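Aminofutalosine deaminase (Helicobacter pylori, PDB 7LKK) deaminates aminofutalosine in the menaquinone pathway, acting as a metal-dependent hydrolase of the amidohydrolase family. Local coordinates at residues S162-E167 with K201-S206; Q215-T220 with D268-F273. All blocks are in the same frame, centred on the assembly; numbering follows the deposited sequence. Where two conformers were deposited one is given.

Overall arrangement
The chain reaches contact 1 first. There the loop that follows strand 152-159 and runs into helix 166-180 meets the first turns of helix 201-213. The contact closes a loop of 33 residues that holds most of helix 166-180 and strand 187-193. Helix 201-213 then leads into strand 218-222, whose start belongs to contact 2. Contact 2 closes a longer loop of 47 residues, with helices 226-234, 242-247 and 259-264 inside it, by pairing this strand with strand 269-275. The two contacts neither nest nor cross; they follow in series. The centres of contact 1 and contact 2 lie about 18 Å apart. Contact 1 ties surface elements together, whereas contact 2 joins neighbouring strands of the buried TIM-type barrel.

Contact 1 (S162-E167 with K201-S206); sequences SSYSLE and KDMALS
Met203 reaches from the first turns of helix 201-213 to the loop before helix 166-180. Its CB leaves the helix with CG anti to the carbonyl carbon (chi1 -54°). Met203 CG lies 3.7 Å from Tyr164 CD2 and also meets Tyr164 CA. A bend at chi2 then brings Met203 SD beside the Tyr164 ring, 3.5 Å from Tyr164 CD2. Met203 SD is 4.2 Å from the centroid of the Tyr164 ring and 40° off the ring normal. This is an oblique Met-aromatic contact. Met203 SD also takes a weak but nearly straight hydrogen bond from Ser165 N, at 3.5 Å. The contact lies at the surface of the amidohydrolase domain and joins two successive helices of its TIM-type barrel. A second bend carries the methyl Met203 CE against the loop backbone, 3.4 Å from Ser165 N and 3.5 Å from Ser163 O. Tyr164 holds its CG anti to the backbone N (chi1 -176°), and its CD2-CE2 side also rests on Asp202 CB, 3.9 Å from Tyr164 CD2. The Asp202 carboxylate bonds Gln200 NE2 through OD2. Ser165 is the N-cap of helix 166-180, its OG accepting from Lys168 N.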
loop_
_atom_site.group_PDB
_atom_site.type_symbol
_atom_site.label_atom_id
_atom_site.label_comp_id
_atom_site.label_asym_id
_atom_site.label_seq_id
_atom_site.Cartn_x
_atom_site.Cartn_y
_atom_site.Cartn_z
ATOM N N SER A 162 0.535 24.778 25.253
ATOM C CA SER A 162 1.926 25.210 25.300
ATOM C C SER A 162 2.163 26.377 26.251
ATOM O O SER A 162 3.300 26.841 26.367
ATOM C CB SER A 162 2.405 25.587 23.895
ATOM O OG SER A 162 1.372 26.225 23.165
ATOM N N SER A 163 1.127 26.858 26.932
ATOM C CA SER A 163 1.260 27.936 27.904
ATOM C C SER A 163 0.549 27.526 29.184
ATOM O O SER A 163 -0.632 27.166 29.152
ATOM C CB SER A 163 0.686 29.249 27.360
ATOM O OG SER A 163 -0.729 29.247 27.399
ATOM N N TYR A 164 1.272 27.576 30.301
ATOM C CA TYR A 164 0.747 27.063 31.562
ATOM C C TYR A 164 -0.481 27.846 32.010
ATOM O O TYR A 164 -0.487 29.080 32.005
ATOM C CB TYR A 164 1.824 27.114 32.644
ATOM C CG TYR A 164 1.382 26.505 33.957
ATOM C CD1 TYR A 164 0.762 27.276 34.932
ATOM C CD2 TYR A 164 1.578 25.156 34.217
ATOM C CE1 TYR A 164 0.351 26.721 36.127
ATOM C CE2 TYR A 164 1.172 24.593 35.411
ATOM C CZ TYR A 164 0.560 25.379 36.362
ATOM O OH TYR A 164 0.152 24.824 37.553
ATOM N N SER A 165 -1.521 27.117 32.407
ATOM C CA SER A 165 -2.740 27.716 32.937
ATOM C C SER A 165 -3.351 26.747 33.936
ATOM O O SER A 165 -3.736 25.635 33.560
ATOM C CB SER A 165 -3.733 28.036 31.815
ATOM O OG SER A 165 -5.056 28.119 32.311
ATOM N N LEU A 166 -3.433 27.162 35.203
ATOM C CA LEU A 166 -4.063 26.317 36.213
ATOM C C LEU A 166 -5.539 26.091 35.914
ATOM O O LEU A 166 -6.080 25.025 36.228
ATOM C CB LEU A 166 -3.889 26.932 37.603
ATOM C CG LEU A 166 -4.340 26.086 38.797
ATOM C CD1 LEU A 166 -3.698 24.705 38.767
ATOM C CD2 LEU A 166 -4.035 26.796 40.108
ATOM N N GLU A 167 -6.206 27.080 35.312
ATOM C CA GLU A 167 -7.598 26.894 34.919
ATOM C C GLU A 167 -7.724 25.810 33.856
ATOM O O GLU A 167 -8.642 24.983 33.904
ATOM C CB GLU A 167 -8.189 28.212 34.421
ATOM C CG GLU A 167 -8.583 29.173 35.536
ATOM C CD GLU A 167 -9.620 30.190 35.095
ATOM O OE1 GLU A 167 -9.598 30.587 33.912
ATOM O OE2 GLU A 167 -10.457 30.591 35.932
ATOM N N LYS A 201 5.984 22.070 29.847
ATOM C CA LYS A 201 6.564 21.008 30.668
ATOM C C LYS A 201 5.762 20.775 31.945
ATOM O O LYS A 201 5.432 19.633 32.285
ATOM C CB LYS A 201 8.019 21.339 31.002
ATOM C CG LYS A 201 8.735 20.254 31.801
ATOM C CD LYS A 201 10.235 20.501 31.842
ATOM C CE LYS A 201 10.990 19.274 32.339
ATOM N NZ LYS A 201 10.254 18.555 33.413
ATOM N N ASP A 202 5.445 21.846 32.674
ATOM C CA ASP A 202 4.743 21.669 33.940
ATOM C C ASP A 202 3.308 21.202 33.731
ATOM O O ASP A 202 2.745 20.526 34.600
ATOM C CB ASP A 202 4.786 22.968 34.740
ATOM C CG ASP A 202 6.201 23.367 35.102
ATOM O OD1 ASP A 202 6.749 22.801 36.071
ATOM O OD2 ASP A 202 6.774 24.224 34.398
ATOM N N MET A 203 2.709 21.528 32.585
ATOM C CA MET A 203 1.409 20.956 32.249
ATOM C C MET A 203 1.520 19.456 32.006
ATOM O O MET A 203 0.661 18.685 32.446
ATOM C CB MET A 203 0.826 21.661 31.023
ATOM C CG MET A 203 0.753 23.173 31.164
ATOM S SD MET A 203 -0.734 23.699 32.035
ATOM C CE MET A 203 -1.757 24.254 30.678
ATOM N N ALA A 204 2.578 19.024 31.314
ATOM C CA ALA A 204 2.773 17.598 31.074
ATOM C C ALA A 204 3.032 16.849 32.375
ATOM O O ALA A 204 2.482 15.764 32.591
ATOM C CB ALA A 204 3.924 17.378 30.091
ATOM N N LEU A 205 3.866 17.418 33.253
ATOM C CA LEU A 205 4.117 16.797 34.550
ATOM C C LEU A 205 2.825 16.612 35.333
ATOM O O LEU A 205 2.648 15.606 36.032
ATOM C CB LEU A 205 5.111 17.639 35.352
ATOM C CG LEU A 205 6.535 17.745 34.803
ATOM C CD1 LEU A 205 7.326 18.791 35.577
ATOM C CD2 LEU A 205 7.229 16.396 34.857
ATOM N N SER A 206 1.907 17.576 35.230
ATOM C CA SER A 206 0.631 17.459 35.926
ATOM C C SER A 206 -0.214 16.331 35.347
ATOM O O SER A 206 -0.842 15.573 36.095
ATOM C CB SER A 206 -0.125 18.786 35.862
ATOM O OG SER A 206 -1.291 18.742 36.664
#

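Contact 2 (Q215-T220 with D268-F273). With EDO (1,2-ethanediol), chain H.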
loop_
_atom_site.group_PDB
_atom_site.type_symbol
_atom_site.label_atom_id
_atom_site.label_comp_id
_atom_site.label_asym_id
_atom_site.label_seq_id
_atom_site.Cartn_x
_atom_site.Cartn_y
_atom_site.Cartn_z
ATOM N N GLN A 215 -3.757 5.500 38.166
ATOM C CA GLN A 215 -3.251 4.248 37.600
ATOM C C GLN A 215 -3.649 4.108 36.132
ATOM O O GLN A 215 -4.117 3.059 35.681
ATOM C CB GLN A 215 -3.725 3.046 38.421
ATOM C CG GLN A 215 -3.369 3.129 39.901
ATOM C CD GLN A 215 -3.883 1.943 40.697
ATOM O OE1 GLN A 215 -3.106 1.204 41.301
ATOM N NE2 GLN A 215 -5.197 1.757 40.703
ATOM N N SER A 216 -3.454 5.188 35.379
ATOM C CA SER A 216 -3.840 5.260 33.979
ATOM C C SER A 216 -2.634 5.051 33.070
ATOM O O SER A 216 -1.497 5.373 33.426
ATOM C CB SER A 216 -4.486 6.613 33.661
ATOM O OG SER A 216 -5.737 6.756 34.310
ATOM N N LEU A 217 -2.896 4.512 31.881
ATOM C CA LEU A 217 -1.864 4.425 30.862
ATOM C C LEU A 217 -1.582 5.809 30.283
ATOM O O LEU A 217 -2.376 6.743 30.418
ATOM C CB LEU A 217 -2.286 3.473 29.739
ATOM C CG LEU A 217 -2.085 1.961 29.872
ATOM C CD1 LEU A 217 -2.336 1.453 31.284
ATOM C CD2 LEU A 217 -2.975 1.234 28.871
ATOM N N LEU A 218 -0.429 5.938 29.628
ATOM C CA LEU A 218 -0.036 7.187 28.993
ATOM C C LEU A 218 0.336 6.935 27.538
ATOM O O LEU A 218 0.734 5.830 27.161
ATOM C CB LEU A 218 1.142 7.854 29.721
ATOM C CG LEU A 218 0.803 8.566 31.033
ATOM C CD1 LEU A 218 2.050 8.753 31.884
ATOM C CD2 LEU A 218 0.127 9.902 30.758
ATOM N N SER A 219 0.195 7.978 26.726
ATOM C CA SER A 219 0.543 7.921 25.315
ATOM C C SER A 219 1.034 9.298 24.900
ATOM O O SER A 219 0.644 10.311 25.487
ATOM C CB SER A 219 -0.646 7.483 24.451
ATOM O OG SER A 219 -0.269 7.338 23.093
ATOM N N THR A 220 1.902 9.330 23.893
ATOM C CA THR A 220 2.454 10.594 23.428
ATOM C C THR A 220 3.011 10.419 22.023
ATOM O O THR A 220 3.458 9.330 21.650
ATOM C CB THR A 220 3.544 11.112 24.380
ATOM O OG1 THR A 220 3.987 12.407 23.953
ATOM C CG2 THR A 220 4.730 10.155 24.426
ATOM N N ASP A 268 9.702 5.454 34.641
ATOM C CA ASP A 268 8.967 4.453 35.415
ATOM C C ASP A 268 7.455 4.608 35.237
ATOM O O ASP A 268 6.697 4.773 36.193
ATOM C CB ASP A 268 9.352 4.520 36.896
ATOM C CG ASP A 268 10.839 4.333 37.125
ATOM O OD1 ASP A 268 11.459 5.203 37.770
ATOM O OD2 ASP A 268 11.391 3.313 36.664
ATOM N N THR A 269 7.025 4.539 33.977
ATOM C CA THR A 269 5.615 4.615 33.624
ATOM C C THR A 269 5.310 3.561 32.568
ATOM O O THR A 269 6.207 2.922 32.017
ATOM C CB THR A 269 5.224 6.004 33.094
ATOM O OG1 THR A 269 6.072 6.352 31.991
ATOM C CG2 THR A 269 5.347 7.064 34.182
ATOM N N HIS A 270 4.017 3.378 32.301
ATOM C CA HIS A 270 3.533 2.589 31.167
ATOM C C HIS A 270 3.070 3.588 30.111
ATOM O O HIS A 270 1.930 4.054 30.132
ATOM C CB HIS A 270 2.412 1.649 31.607
ATOM C CG HIS A 270 1.869 0.784 30.512
ATOM N ND1 HIS A 270 1.751 -0.585 30.637
ATOM C CD2 HIS A 270 1.392 1.089 29.280
ATOM C CE1 HIS A 270 1.235 -1.085 29.528
ATOM N NE2 HIS A 270 1.012 -0.091 28.687
ATOM N N THR A 271 3.960 3.917 29.174
ATOM C CA THR A 271 3.712 4.984 28.209
ATOM C C THR A 271 3.917 4.480 26.787
ATOM O O THR A 271 4.946 3.869 26.481
ATOM C CB THR A 271 4.626 6.188 28.467
ATOM O OG1 THR A 271 4.373 6.712 29.776
ATOM C CG2 THR A 271 4.372 7.283 27.441
ATOM N N LEU A 272 2.940 4.748 25.924
ATOM C CA LEU A 272 3.060 4.480 24.498
ATOM C C LEU A 272 3.732 5.663 23.813
ATOM O O LEU A 272 3.303 6.810 23.976
ATOM C CB LEU A 272 1.687 4.227 23.869
ATOM C CG LEU A 272 0.996 2.872 24.047
ATOM C CD1 LEU A 272 0.618 2.617 25.499
ATOM C CD2 LEU A 272 -0.235 2.799 23.159
ATOM N N PHE A 273 4.786 5.383 23.052
ATOM C CA PHE A 273 5.486 6.385 22.258
ATOM C C PHE A 273 5.177 6.129 20.790
ATOM O O PHE A 273 5.517 5.065 20.262
ATOM C CB PHE A 273 6.994 6.337 22.510
ATOM C CG PHE A 273 7.415 7.006 23.781
ATOM C CD1 PHE A 273 7.305 6.348 24.994
ATOM C CD2 PHE A 273 7.924 8.295 23.766
ATOM C CE1 PHE A 273 7.692 6.961 26.168
ATOM C CE2 PHE A 273 8.314 8.912 24.940
ATOM C CZ PHE A 273 8.197 8.246 26.140
HETATM C C1 EDO H . 2.097 5.437 35.098
HETATM O O1 EDO H . 1.943 4.800 33.824
HETATM C C2 EDO H . 1.048 4.900 36.063
HETATM O O2 EDO H . -0.241 5.399 35.690
#
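Strands 218-222 and 269-275 run parallel here. Three backbone hydrogen bonds join residues 218-220 to 270-272, and a bond between Thr220 and Val274 continues the pairing. Leu218 turns both its N and its O to the other strand. Leu218 N donates to His270 O at 3.1 Å, nearly along the C=O axis. Leu218 O takes Leu272 N at 2.8 Å in a straight bond (170°), the donor standing above the carbonyl plane. Thr220 N then bonds Leu272 O at 2.9 Å.

The packing is tight on the face that carries Leu218, Thr220, Thr271 and Phe273. Leu218 CB and CD1 press on Thr271 OG1, with Leu218 CB at 3.4 Å. This hydroxyl also shares a hydrogen bond with Thr269 OG1, though the position of Thr269 OG1 is less certain. Thr220 puts CG2 between its backbone N and carbonyl carbon, over one face of the Phe273 ring. In this CH-pi contact Thr220 CG2 is 4.0 Å from the Phe273 ring centroid, 23° off the normal. Thr220 OG1 bonds Tyr262 OH and Val193 O. On the other face Ser219 OG meets Leu272 CB at 3.8 Å.

The looser side lies before Leu218, where the chains diverge. Leu217 lies alongside His270, with CG over the imidazole face. His270 NE2 is held by Ala371 O. A 1,2-ethanediol, probably from the crystallisation liquor, links the two chains here: its O1 accepts from His270 N, and its O2 donates to Ser216 O at 2.6 Å.

Gln215, with positive phi, ends helix 201-213 in a Schellman motif, and the chain then runs on toward strand 218-222. The pair forms part of the barrel wall. Ser219 lies near the iron ligand His79, and strand 218-222 goes on to the iron ligand His221. Leu218 packs on helix 201-213 and Phe273 on helix 281-291. Backbone bonds from Leu217 and Ser219 join the pair to strand 187-193.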